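Local coordinates for RNA-binding protein Smaug (Drosophila melanogaster, PDB 1OXJ) that recognises RNA through its SAM domain, which is joined by a long shared helix to the helical PHAT domain, at residues A[45-49]-A[50-54]; A[60-63]-A[64-67]; A[98-101]-A[102-105]; A[156-159]-A[160-163]; A[165-168]-A[169-172]. One frame throughout, in Å; residues are numbered along the deposited sequence.

Contact 1 (A[45-49]-A[50-54])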
loop_
_atom_site.group_PDB
_atom_site.type_symbol
_atom_site.label_atom_id
_atom_site.label_comp_id
_atom_site.label_asym_id
_atom_site.label_seq_id
_atom_site.Cartn_x
_atom_site.Cartn_y
_atom_site.Cartn_z
ATOM N N VAL A 45 9.781 11.272 22.694
ATOM C CA VAL A 45 10.050 12.491 21.940
ATOM C C VAL A 45 8.859 13.442 21.824
ATOM O O VAL A 45 8.778 14.238 20.896
ATOM C CB VAL A 45 10.617 12.174 20.529
ATOM C CG1 VAL A 45 11.977 11.486 20.665
ATOM C CG2 VAL A 45 9.664 11.278 19.764
ATOM N N GLY A 46 7.925 13.358 22.767
ATOM C CA GLY A 46 6.806 14.286 22.749
ATOM C C GLY A 46 5.488 13.905 22.104
ATOM O O GLY A 46 4.572 14.728 22.070
ATOM N N VAL A 47 5.385 12.690 21.573
ATOM C CA VAL A 47 4.139 12.231 20.962
ATOM C C VAL A 47 3.205 11.772 22.086
ATOM O O VAL A 47 3.636 11.091 23.011
ATOM C CB VAL A 47 4.388 11.039 20.005
ATOM C CG1 VAL A 47 3.085 10.600 19.363
ATOM C CG2 VAL A 47 5.394 11.431 18.930
ATOM N N THR A 48 1.932 12.149 22.017
ATOM C CA THR A 48 0.979 11.754 23.052
ATOM C C THR A 48 0.914 10.227 23.158
ATOM O O THR A 48 1.181 9.523 22.192
ATOM C CB THR A 48 -0.435 12.273 22.742
ATOM O OG1 THR A 48 -0.989 11.521 21.652
ATOM C CG2 THR A 48 -0.386 13.744 22.357
ATOM N N LYS A 49 0.550 9.716 24.331
ATOM C CA LYS A 49 0.467 8.272 24.534
ATOM C C LYS A 49 -0.510 7.635 23.562
ATOM O O LYS A 49 -0.312 6.502 23.125
ATOM C CB LYS A 49 0.038 7.957 25.970
ATOM C CG LYS A 49 -1.146 8.775 26.445
ATOM C CD LYS A 49 -0.723 9.783 27.516
ATOM C CE LYS A 49 0.281 10.802 26.978
ATOM N NZ LYS A 49 -0.319 11.640 25.912
ATOM N N GLY A 50 -1.565 8.365 23.223
ATOM C CA GLY A 50 -2.551 7.836 22.297
ATOM C C GLY A 50 -1.989 7.689 20.893
ATOM O O GLY A 50 -2.087 6.623 20.283
ATOM N N ALA A 51 -1.402 8.766 20.380
ATOM C CA ALA A 51 -0.823 8.748 19.042
ATOM C C ALA A 51 0.407 7.841 19.000
ATOM O O ALA A 51 0.705 7.246 17.965
ATOM C CB ALA A 51 -0.459 10.163 18.614
ATOM N N SER A 52 1.115 7.729 20.120
ATOM C CA SER A 52 2.296 6.867 20.173
ATOM C C SER A 52 1.849 5.436 19.924
ATOM O O SER A 52 2.429 4.719 19.106
ATOM C CB SER A 52 2.984 6.956 21.541
ATOM O OG SER A 52 3.607 8.216 21.733
ATOM N N HIS A 53 0.801 5.025 20.632
ATOM C CA HIS A 53 0.272 3.679 20.479
ATOM C C HIS A 53 -0.262 3.449 19.064
ATOM O O HIS A 53 0.051 2.445 18.431
ATOM C CB HIS A 53 -0.845 3.426 21.500
ATOM C CG HIS A 53 -1.394 2.034 21.453
ATOM N ND1 HIS A 53 -0.607 0.919 21.654
ATOM C CD2 HIS A 53 -2.642 1.574 21.203
ATOM C CE1 HIS A 53 -1.348 -0.168 21.526
ATOM N NE2 HIS A 53 -2.587 0.202 21.252
ATOM N N LYS A 54 -1.062 4.387 18.564
ATOM C CA LYS A 54 -1.630 4.247 17.233
ATOM C C LYS A 54 -0.572 4.200 16.132
ATOM O O LYS A 54 -0.621 3.339 15.257
ATOM C CB LYS A 54 -2.605 5.386 16.947
ATOM C CG LYS A 54 -3.332 5.234 15.626
ATOM C CD LYS A 54 -4.215 6.441 15.367
ATOM C CE LYS A 54 -5.039 6.268 14.107
ATOM N NZ LYS A 54 -5.888 7.464 13.853
HETATM O O HOH W 1 -3.321 10.882 24.591
#

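Contact 2 (A[60-63]-A[64-67])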
loop_
_atom_site.group_PDB
_atom_site.type_symbol
_atom_site.label_atom_id
_atom_site.label_comp_id
_atom_site.label_asym_id
_atom_site.label_seq_id
_atom_site.Cartn_x
_atom_site.Cartn_y
_atom_site.Cartn_z
ATOM N N ASP A 60 3.805 -1.230 12.875
ATOM C CA ASP A 60 3.828 -2.683 12.966
ATOM C C ASP A 60 3.104 -3.262 11.759
ATOM O O ASP A 60 3.564 -4.236 11.162
ATOM C CB ASP A 60 3.160 -3.160 14.260
ATOM C CG ASP A 60 3.961 -2.800 15.490
ATOM O OD1 ASP A 60 5.171 -3.106 15.510
ATOM O OD2 ASP A 60 3.388 -2.212 16.431
ATOM N N LYS A 61 1.983 -2.650 11.382
ATOM C CA LYS A 61 1.236 -3.135 10.230
ATOM C C LYS A 61 2.060 -2.964 8.960
ATOM O O LYS A 61 1.925 -3.742 8.020
ATOM C CB LYS A 61 -0.105 -2.402 10.094
ATOM C CG LYS A 61 -1.077 -2.736 11.211
ATOM C CD LYS A 61 -2.484 -2.235 10.922
ATOM C CE LYS A 61 -3.417 -2.592 12.068
ATOM N NZ LYS A 61 -4.816 -2.172 11.793
ATOM N N LEU A 62 2.911 -1.941 8.931
ATOM C CA LEU A 62 3.765 -1.723 7.769
ATOM C C LEU A 62 4.659 -2.941 7.623
ATOM O O LEU A 62 4.884 -3.440 6.517
ATOM C CB LEU A 62 4.642 -0.473 7.947
ATOM C CG LEU A 62 3.980 0.897 7.781
ATOM C CD1 LEU A 62 5.062 2.000 7.772
ATOM C CD2 LEU A 62 3.195 0.919 6.464
ATOM N N LYS A 63 5.154 -3.437 8.751
ATOM C CA LYS A 63 6.043 -4.593 8.731
ATOM C C LYS A 63 5.349 -5.860 8.254
ATOM O O LYS A 63 6.006 -6.788 7.793
ATOM C CB LYS A 63 6.647 -4.838 10.118
ATOM C CG LYS A 63 7.459 -3.684 10.688
ATOM C CD LYS A 63 8.140 -4.116 11.983
ATOM C CE LYS A 63 8.457 -2.943 12.890
ATOM N NZ LYS A 63 7.222 -2.364 13.512
ATOM N N GLU A 64 4.024 -5.894 8.346
ATOM C CA GLU A 64 3.264 -7.067 7.913
ATOM C C GLU A 64 2.849 -7.039 6.441
ATOM O O GLU A 64 2.342 -8.025 5.911
ATOM C CB GLU A 64 2.013 -7.233 8.774
ATOM C CG GLU A 64 2.292 -7.717 10.189
ATOM C CD GLU A 64 3.167 -8.960 10.211
ATOM O OE1 GLU A 64 2.822 -9.953 9.529
ATOM O OE2 GLU A 64 4.203 -8.945 10.910
ATOM N N ARG A 65 3.082 -5.916 5.772
ATOM C CA ARG A 65 2.698 -5.795 4.376
ATOM C C ARG A 65 3.091 -6.969 3.481
ATOM O O ARG A 65 2.253 -7.489 2.741
ATOM C CB ARG A 65 3.244 -4.492 3.796
ATOM C CG ARG A 65 2.493 -3.257 4.268
ATOM C CD ARG A 65 3.152 -2.001 3.757
ATOM N NE ARG A 65 4.537 -1.888 4.234
ATOM C CZ ARG A 65 5.367 -0.927 3.853
ATOM N NH1 ARG A 65 4.946 -0.002 2.999
ATOM N NH2 ARG A 65 6.617 -0.898 4.307
ATOM N N ALA A 66 4.353 -7.391 3.533
ATOM C CA ALA A 66 4.795 -8.502 2.690
ATOM C C ALA A 66 3.971 -9.768 2.922
ATOM O O ALA A 66 3.587 -10.457 1.970
ATOM C CB ALA A 66 6.282 -8.792 2.929
ATOM N N ASN A 67 3.699 -10.077 4.184
ATOM C CA ASN A 67 2.907 -11.265 4.509
ATOM C C ASN A 67 1.463 -11.082 4.029
ATOM O O ASN A 67 0.861 -11.997 3.461
ATOM C CB ASN A 67 2.912 -11.529 6.023
ATOM C CG ASN A 67 4.293 -11.886 6.556
ATOM O OD1 ASN A 67 5.051 -12.606 5.906
ATOM N ND2 ASN A 67 4.617 -11.398 7.753
HETATM O O HOH W 2 7.665 -3.154 5.343
HETATM O O HOH W 3 6.659 -6.111 4.950
HETATM O O HOH W 4 5.553 -9.005 6.212
#

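Contact 3 (A[98-101]-A[102-105])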
loop_
_atom_site.group_PDB
_atom_site.type_symbol
_atom_site.label_atom_id
_atom_site.label_comp_id
_atom_site.label_asym_id
_atom_site.label_seq_id
_atom_site.Cartn_x
_atom_site.Cartn_y
_atom_site.Cartn_z
ATOM N N MET A 98 6.650 3.236 0.424
ATOM C CA MET A 98 7.237 2.103 -0.271
ATOM C C MET A 98 8.510 2.518 -0.987
ATOM O O MET A 98 8.559 3.550 -1.652
ATOM C CB MET A 98 6.259 1.527 -1.306
ATOM C CG MET A 98 5.000 0.882 -0.732
ATOM S SD MET A 98 3.992 0.063 -2.050
ATOM C CE MET A 98 2.388 0.833 -1.790
ATOM N N LYS A 99 9.542 1.701 -0.844
ATOM C CA LYS A 99 10.808 1.966 -1.504
ATOM C C LYS A 99 10.652 1.653 -2.982
ATOM O O LYS A 99 9.720 0.959 -3.385
ATOM C CB LYS A 99 11.903 1.078 -0.922
ATOM C CG LYS A 99 12.144 1.273 0.567
ATOM C CD LYS A 99 13.364 0.495 1.037
ATOM C CE LYS A 99 14.653 1.169 0.597
ATOM N NZ LYS A 99 15.852 0.507 1.188
ATOM N N PRO A 100 11.560 2.177 -3.816
ATOM C CA PRO A 100 11.499 1.920 -5.261
ATOM C C PRO A 100 11.546 0.416 -5.556
ATOM O O PRO A 100 12.069 -0.369 -4.760
ATOM C CB PRO A 100 12.739 2.632 -5.783
ATOM C CG PRO A 100 12.855 3.825 -4.858
ATOM C CD PRO A 100 12.578 3.197 -3.498
ATOM N N LEU A 101 10.993 0.012 -6.693
ATOM C CA LEU A 101 11.023 -1.396 -7.079
ATOM C C LEU A 101 12.476 -1.835 -7.239
ATOM O O LEU A 101 12.827 -2.986 -6.959
ATOM C CB LEU A 101 10.282 -1.603 -8.402
ATOM C CG LEU A 101 8.793 -1.258 -8.419
ATOM C CD1 LEU A 101 8.282 -1.337 -9.843
ATOM C CD2 LEU A 101 8.025 -2.220 -7.530
ATOM N N GLU A 102 13.319 -0.901 -7.675
ATOM C CA GLU A 102 14.742 -1.167 -7.886
ATOM C C GLU A 102 15.570 -1.270 -6.611
ATOM O O GLU A 102 16.766 -0.967 -6.626
ATOM C CB GLU A 102 15.368 -0.079 -8.763
ATOM C CG GLU A 102 14.885 -0.052 -10.185
ATOM C CD GLU A 102 13.409 0.174 -10.272
ATOM O OE1 GLU A 102 12.896 1.050 -9.532
ATOM O OE2 GLU A 102 12.762 -0.521 -11.084
ATOM N N SER A 103 14.952 -1.680 -5.510
ATOM C CA SER A 103 15.679 -1.816 -4.253
ATOM C C SER A 103 16.116 -3.254 -4.089
ATOM O O SER A 103 15.286 -4.147 -3.876
ATOM C CB SER A 103 14.793 -1.411 -3.078
ATOM O OG SER A 103 14.388 -0.061 -3.203
ATOM N N PRO A 104 17.435 -3.505 -4.176
ATOM C CA PRO A 104 17.983 -4.853 -4.040
ATOM C C PRO A 104 17.530 -5.572 -2.781
ATOM O O PRO A 104 17.419 -4.969 -1.715
ATOM C CB PRO A 104 19.496 -4.613 -4.052
ATOM C CG PRO A 104 19.635 -3.399 -4.905
ATOM C CD PRO A 104 18.516 -2.525 -4.381
ATOM N N GLY A 105 17.286 -6.871 -2.915
ATOM C CA GLY A 105 16.852 -7.670 -1.784
ATOM C C GLY A 105 15.937 -8.784 -2.255
ATOM O O GLY A 105 15.574 -8.815 -3.430
#

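Contact 4 (A[156-159]-A[160-163])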
loop_
_atom_site.group_PDB
_atom_site.type_symbol
_atom_site.label_atom_id
_atom_site.label_comp_id
_atom_site.label_asym_id
_atom_site.label_seq_id
_atom_site.Cartn_x
_atom_site.Cartn_y
_atom_site.Cartn_z
ATOM N N MET A 156 7.097 4.715 -10.386
ATOM C CA MET A 156 7.471 5.621 -11.453
ATOM C C MET A 156 7.628 4.929 -12.810
ATOM O O MET A 156 7.043 5.364 -13.804
ATOM C CB MET A 156 8.777 6.310 -11.055
ATOM C CG MET A 156 9.322 7.314 -12.041
ATOM S SD MET A 156 10.721 8.156 -11.277
ATOM C CE MET A 156 9.831 9.288 -10.199
ATOM N N ASN A 157 8.399 3.846 -12.846
ATOM C CA ASN A 157 8.641 3.128 -14.097
ATOM C C ASN A 157 7.567 2.122 -14.494
ATOM O O ASN A 157 7.785 1.285 -15.374
ATOM C CB ASN A 157 10.000 2.434 -14.038
ATOM C CG ASN A 157 11.128 3.408 -13.789
ATOM O OD1 ASN A 157 11.230 4.436 -14.460
ATOM N ND2 ASN A 157 11.981 3.093 -12.822
ATOM N N HIS A 158 6.410 2.211 -13.852
ATOM C CA HIS A 158 5.298 1.320 -14.144
ATOM C C HIS A 158 4.035 2.135 -14.356
ATOM O O HIS A 158 2.983 1.594 -14.695
ATOM C CB HIS A 158 5.095 0.339 -12.992
ATOM C CG HIS A 158 5.825 -0.953 -13.166
ATOM N ND1 HIS A 158 5.327 -1.993 -13.921
ATOM C CD2 HIS A 158 7.017 -1.376 -12.684
ATOM C CE1 HIS A 158 6.179 -3.003 -13.892
ATOM N NE2 HIS A 158 7.213 -2.654 -13.147
ATOM N N ALA A 159 4.152 3.445 -14.159
ATOM C CA ALA A 159 3.023 4.355 -14.319
ATOM C C ALA A 159 2.293 4.130 -15.640
ATOM O O ALA A 159 1.062 4.146 -15.690
ATOM C CB ALA A 159 3.503 5.801 -14.230
ATOM N N SER A 160 3.054 3.919 -16.709
ATOM C CA SER A 160 2.460 3.707 -18.026
ATOM C C SER A 160 1.600 2.452 -18.058
ATOM O O SER A 160 0.471 2.474 -18.542
ATOM C CB SER A 160 3.555 3.610 -19.096
ATOM O OG SER A 160 2.989 3.364 -20.372
ATOM N N GLN A 161 2.137 1.357 -17.536
ATOM C CA GLN A 161 1.405 0.102 -17.514
ATOM C C GLN A 161 0.161 0.218 -16.627
ATOM O O GLN A 161 -0.870 -0.402 -16.903
ATOM C CB GLN A 161 2.307 -1.028 -17.002
ATOM C CG GLN A 161 3.586 -1.242 -17.816
ATOM C CD GLN A 161 4.726 -0.309 -17.408
ATOM O OE1 GLN A 161 4.616 0.917 -17.505
ATOM N NE2 GLN A 161 5.830 -0.894 -16.946
ATOM N N LEU A 162 0.259 1.014 -15.566
ATOM C CA LEU A 162 -0.863 1.196 -14.648
ATOM C C LEU A 162 -1.980 1.999 -15.306
ATOM O O LEU A 162 -3.153 1.662 -15.165
ATOM C CB LEU A 162 -0.394 1.888 -13.361
ATOM C CG LEU A 162 0.465 1.006 -12.443
ATOM C CD1 LEU A 162 1.155 1.846 -11.375
ATOM C CD2 LEU A 162 -0.420 -0.072 -11.815
ATOM N N LYS A 163 -1.618 3.056 -16.032
ATOM C CA LYS A 163 -2.618 3.872 -16.715
ATOM C C LYS A 163 -3.334 3.010 -17.746
ATOM O O LYS A 163 -4.546 3.109 -17.920
ATOM C CB LYS A 163 -1.960 5.067 -17.410
ATOM C CG LYS A 163 -1.254 6.027 -16.465
ATOM C CD LYS A 163 -0.534 7.120 -17.247
ATOM C CE LYS A 163 0.281 8.007 -16.320
ATOM N NZ LYS A 163 1.024 9.069 -17.063
#

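Contact 5 (A[165-168]-A[169-172])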
loop_
_atom_site.group_PDB
_atom_site.type_symbol
_atom_site.label_atom_id
_atom_site.label_comp_id
_atom_site.label_asym_id
_atom_site.label_seq_id
_atom_site.Cartn_x
_atom_site.Cartn_y
_atom_site.Cartn_z
ATOM N N LEU A 165 -3.737 -0.319 -17.706
ATOM C CA LEU A 165 -4.586 -1.243 -16.960
ATOM C C LEU A 165 -5.875 -0.554 -16.501
ATOM O O LEU A 165 -6.976 -1.076 -16.699
ATOM C CB LEU A 165 -3.824 -1.778 -15.743
ATOM C CG LEU A 165 -4.141 -3.192 -15.240
ATOM C CD1 LEU A 165 -3.394 -3.431 -13.937
ATOM C CD2 LEU A 165 -5.635 -3.372 -15.030
ATOM N N LYS A 166 -5.730 0.613 -15.879
ATOM C CA LYS A 166 -6.877 1.372 -15.394
ATOM C C LYS A 166 -7.792 1.728 -16.559
ATOM O O LYS A 166 -9.013 1.765 -16.412
ATOM C CB LYS A 166 -6.407 2.652 -14.693
ATOM C CG LYS A 166 -7.525 3.511 -14.118
ATOM C CD LYS A 166 -6.975 4.824 -13.566
ATOM C CE LYS A 166 -8.095 5.784 -13.179
ATOM N NZ LYS A 166 -7.566 7.098 -12.720
ATOM N N PHE A 167 -7.196 1.980 -17.720
ATOM C CA PHE A 167 -7.968 2.334 -18.905
ATOM C C PHE A 167 -8.777 1.131 -19.379
ATOM O O PHE A 167 -9.957 1.260 -19.703
ATOM C CB PHE A 167 -7.036 2.813 -20.022
ATOM C CG PHE A 167 -7.757 3.440 -21.187
ATOM C CD1 PHE A 167 -8.545 4.576 -21.004
ATOM C CD2 PHE A 167 -7.644 2.898 -22.463
ATOM C CE1 PHE A 167 -9.211 5.164 -22.080
ATOM C CE2 PHE A 167 -8.305 3.477 -23.545
ATOM C CZ PHE A 167 -9.091 4.613 -23.353
ATOM N N LYS A 168 -8.138 -0.034 -19.419
ATOM C CA LYS A 168 -8.809 -1.263 -19.839
ATOM C C LYS A 168 -10.029 -1.540 -18.960
ATOM O O LYS A 168 -11.101 -1.886 -19.458
ATOM C CB LYS A 168 -7.855 -2.460 -19.747
ATOM C CG LYS A 168 -6.956 -2.709 -20.958
ATOM C CD LYS A 168 -5.981 -1.570 -21.227
ATOM C CE LYS A 168 -4.792 -2.045 -22.066
ATOM N NZ LYS A 168 -5.204 -2.668 -23.355
ATOM N N LEU A 169 -9.854 -1.393 -17.650
ATOM C CA LEU A 169 -10.934 -1.639 -16.698
ATOM C C LEU A 169 -12.070 -0.632 -16.825
ATOM O O LEU A 169 -13.237 -0.984 -16.661
ATOM C CB LEU A 169 -10.398 -1.611 -15.261
ATOM C CG LEU A 169 -9.324 -2.641 -14.906
ATOM C CD1 LEU A 169 -8.945 -2.484 -13.446
ATOM C CD2 LEU A 169 -9.842 -4.051 -15.182
ATOM N N SER A 170 -11.726 0.621 -17.106
ATOM C CA SER A 170 -12.735 1.668 -17.238
ATOM C C SER A 170 -13.670 1.406 -18.416
ATOM O O SER A 170 -14.741 2.000 -18.507
ATOM C CB SER A 170 -12.064 3.035 -17.427
ATOM O OG SER A 170 -11.432 3.118 -18.692
ATOM N N LYS A 171 -13.267 0.515 -19.313
ATOM C CA LYS A 171 -14.081 0.217 -20.483
ATOM C C LYS A 171 -14.855 -1.095 -20.427
ATOM O O LYS A 171 -15.502 -1.468 -21.408
ATOM C CB LYS A 171 -13.215 0.245 -21.745
ATOM C CG LYS A 171 -12.661 1.626 -22.095
ATOM C CD LYS A 171 -13.769 2.671 -22.206
ATOM C CE LYS A 171 -14.833 2.265 -23.220
ATOM N NZ LYS A 171 -15.865 3.325 -23.416
ATOM N N MET A 172 -14.798 -1.799 -19.300
ATOM C CA MET A 172 -15.533 -3.057 -19.186
ATOM C C MET A 172 -17.025 -2.744 -19.146
ATOM O O MET A 172 -17.365 -1.613 -18.741
ATOM C CB MET A 172 -15.146 -3.817 -17.909
ATOM C CG MET A 172 -13.731 -4.387 -17.883
ATOM S SD MET A 172 -13.456 -5.406 -16.397
ATOM C CE MET A 172 -13.877 -4.227 -15.161
#

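Contact 1 (A[45-49]-A[50-54])
Gly-50 and the lysine before it share a thinly held polar edge: the curled chain of Lys-49 brings NZ back to a water that also meets Gly-50 N, both bonds being weak. At Ala-51 the contact becomes specific. Ala-51 N donates to Thr-48 OG1 over 3.1 Å and almost straight, with 166° at the hydrogen, while the CB methyl of Ala-51 lies 3.6 Å from Val-47 CG1. Thr-48 can do this because its hydroxyl sits between its own N and carbonyl carbon (chi1 72°), leaning over the start of the helix. This is an N-cap, here opening helix 49-77, the long last helix of the SAM fold; as in the RNA-binding SAM domain of yeast Vts1, the start of this helix probably lies near the RNA. With an alanine here the hydroxyl is gone, and Ala-51 N would probably lose its capping acceptor, letting the first turn fray. Ser-52 next grips Thr-48 O twice. Ser-52 N comes in to Thr-48 O at 2.7 Å, nearly in line with the carbonyl bond, and Ser-52 OG donates to the same oxygen at 2.8 Å from well above the carbonyl plane. Ser-52 OG also lies 3.4 Å from Val-47 CB, whose isopropyl group is buried against Tyr-22 and Leu-42. At His-53 the helical ladder continues, His-53 N donating to Lys-49 O at 3.1 Å while the imidazole leads away from the turn, the side chain touching Glu-39 of helix 39-44.

Contact 2 (A[60-63]-A[64-67])
Leu-62 O is gripped by two donors of Arg-65, and the shorter bond comes from the side chain: Arg-65 NE reaches that oxygen at 2.8 Å with 153° at the hydrogen. Arg-65 N adds a second bond to Leu-62 O at 3.2 Å, arriving from high above the carbonyl plane, where NE lies much nearer to it. A water closes the ring by donating to Leu-62 O and accepting from Arg-65 NH2. A bend at chi3 (-60°) turns the guanidinium back over the preceding helical turn. Its far nitrogen, NH1, is held by Pro-97 O and Thr-96 OG1, so the group ties helix 49-77 to the loop after helix 83-91. The whole illustrates a kinked helix in which solvent replaces lost backbone bonds, here where the SAM domain passes into the PHAT domain. Two waters donate to Lys-63 O, one accepting from Ala-66 N and the other from Asn-67 N. Glu-64 N already bonds three residues back, to Lys-61 O at 3.0 Å, with only a weak bond to Asp-60 O. Two side-chain pairs run along the outer side: Lys-63 NZ forms a salt bridge with Asp-60 OD1 at 3.0 Å, and Asn-67 ND2 donates to Glu-64 OE1 at 2.9 Å, the acceptor lying in the amide plane. Packing completes the contact on the inner side. Leu-62 and Arg-65 run side by side in the same direction, and Leu-62 CD2 rests 3.7 Å above one guanidinium face, displaced toward its rim, with Arg-65 NE at 3.8 Å. Beyond them, Ile-93, Met-98 and Ile-111 touch the arginine.

Contact 3 (A[98-101]-A[102-105])
Pro-100 O is held by two donors of Ser-103, of which the hydroxyl is much the stronger. Ser-103 OG donates to Pro-100 O at 2.8 Å, tilted 29° from the carbonyl plane, whereas Ser-103 N reaches the same oxygen at 3.3 Å in a weak bond. The latter closes a type I beta turn from Pro-100 to Ser-103. With the hydroxyl anti to the carbonyl carbon of its own residue (chi1 -61°), Ser-103 OG lies back over the turn, 3.6 Å from Lys-99 CB and 3.7 Å from Pro-100 CD. Lys-99 NZ forms a salt bridge with Glu-32. On the crest, the Glu-102 chain bends at chi2 and folds its carboxylate back toward the preceding residue, Glu-102 OE2 coming to 3.8 Å from Leu-101 CB. Leu-101 itself sends its side chain elsewhere, onto Leu-116 of helix 111-127 and His-158, and its carbonyl oxygen accepts from Asn-110 ND2. Since the classical turn bond is weak, the shape of this surface loop between helices 83-91 and 111-127 probably depends largely on the serine hydroxyl, together with the bond from Asn-110 to Leu-101 O.

Contact 4 (A[156-159]-A[160-163])
Gln-161 folds back over His-158, and most of its side chain meets the turn before. Gln-161 CB lies 3.6 Å from His-158 O. The chain then bends at chi2 (84°), which turns the amide back toward the start of the helix and lays Gln-161 CD 3.7 Å from His-158 CA. At the tip the two ends differ. Gln-161 OE1 stands 3.3 Å from His-158 O, two acceptors with nothing to share, while Gln-161 NE2 donates to Asn-157 O in a weak bond of 3.3 Å. Gln-161 NE2 also approaches His-158 ND1 obliquely at 3.3 Å, at an angle too poor for a hydrogen bond, with ring and amide planes 25° apart. The imidazole also touches Leu-101 and Leu-116, so an alanine in place of His-158 would probably open a gap beside these leucines and leave the Gln-161 amide freer to turn. Backbone bonds now take up the helical pattern: Leu-162 N donates to His-158 O at 2.9 Å, and Lys-163 N to Ala-159 O at 2.9 Å. Leu-162 meanwhile faces inward to Phe-155 and helix 136-150. This is the first turn of an alpha helix, His-158 standing at the N-cap position of helix 159-170, the last of the PHAT domain.

Contact 5 (A[165-168]-A[169-172])
Leu-165 O accepts from Leu-169 N at 3.0 Å, a regular helical bond with 164° at the hydrogen, and Lys-166 O receives Ser-170 N in the same four-residue step. One residue later the pattern changes. Lys-171 N makes only a weak bond to Phe-167 O and a better one to Lys-168 O at 3.2 Å, three residues back, where it meets the oxygen from high above the carbonyl plane. Met-172 N likewise bonds to Leu-169 O, so the chain tightens as it leaves helix 159-170. Phe-167 O, weakly served by the backbone, finds a stronger donor in a side chain: Ser-170 OG gives it a hydrogen bond of 2.6 Å. The hydroxyl can reach it because chi1 is 69°, placing OG between its own N and carbonyl carbon and turned back toward the preceding turn. Beside it stands the exposed Phe-167 ring, with CD1 4.0 Å from Ser-170 OG and met obliquely. The other flank of the helix is apolar. Leu-165 and Leu-169 lie alongside one another, pointing the same way, with Leu-165 CD2 at 3.8 Å from Leu-169 CG. Both reach Thr-123 of helix 111-127; Leu-169 also packs on Leu-126 there and on Leu-142 and Leu-146 of helix 136-150. Lys-166 runs extended past Met-143 and Leu-146 to a salt bridge with Asp-147. Leucines facing neighbouring helices, against an exposed side with Phe-167 and Ser-170, mark an amphipathic helix; the three-residue steps and the serine bond mark its C-terminal end, here in the last helix of the PHAT domain.

Overall arrangement
Read along the chain, the five local contacts show how an all-helical protein sets the ends, bends and turns of its helices. Contacts 1 and 2 share helix 49-77, their centres 20 Å apart, one near its start in the SAM domain and the other at the kink where SAM gives way to PHAT. Contact 3, in a loop, touches both neighbours: Met-98 packs on Arg-65 of contact 2, and Leu-101 on His-158 of contact 4. Contacts 4 and 5 lie at the start and end of helix 159-170, their centres 14 Å apart. Contacts 1 and 5, 42 Å between centres, lie on opposite sides of the chain's centre; helix 49-77 runs from the SAM domain into the PHAT domain between them.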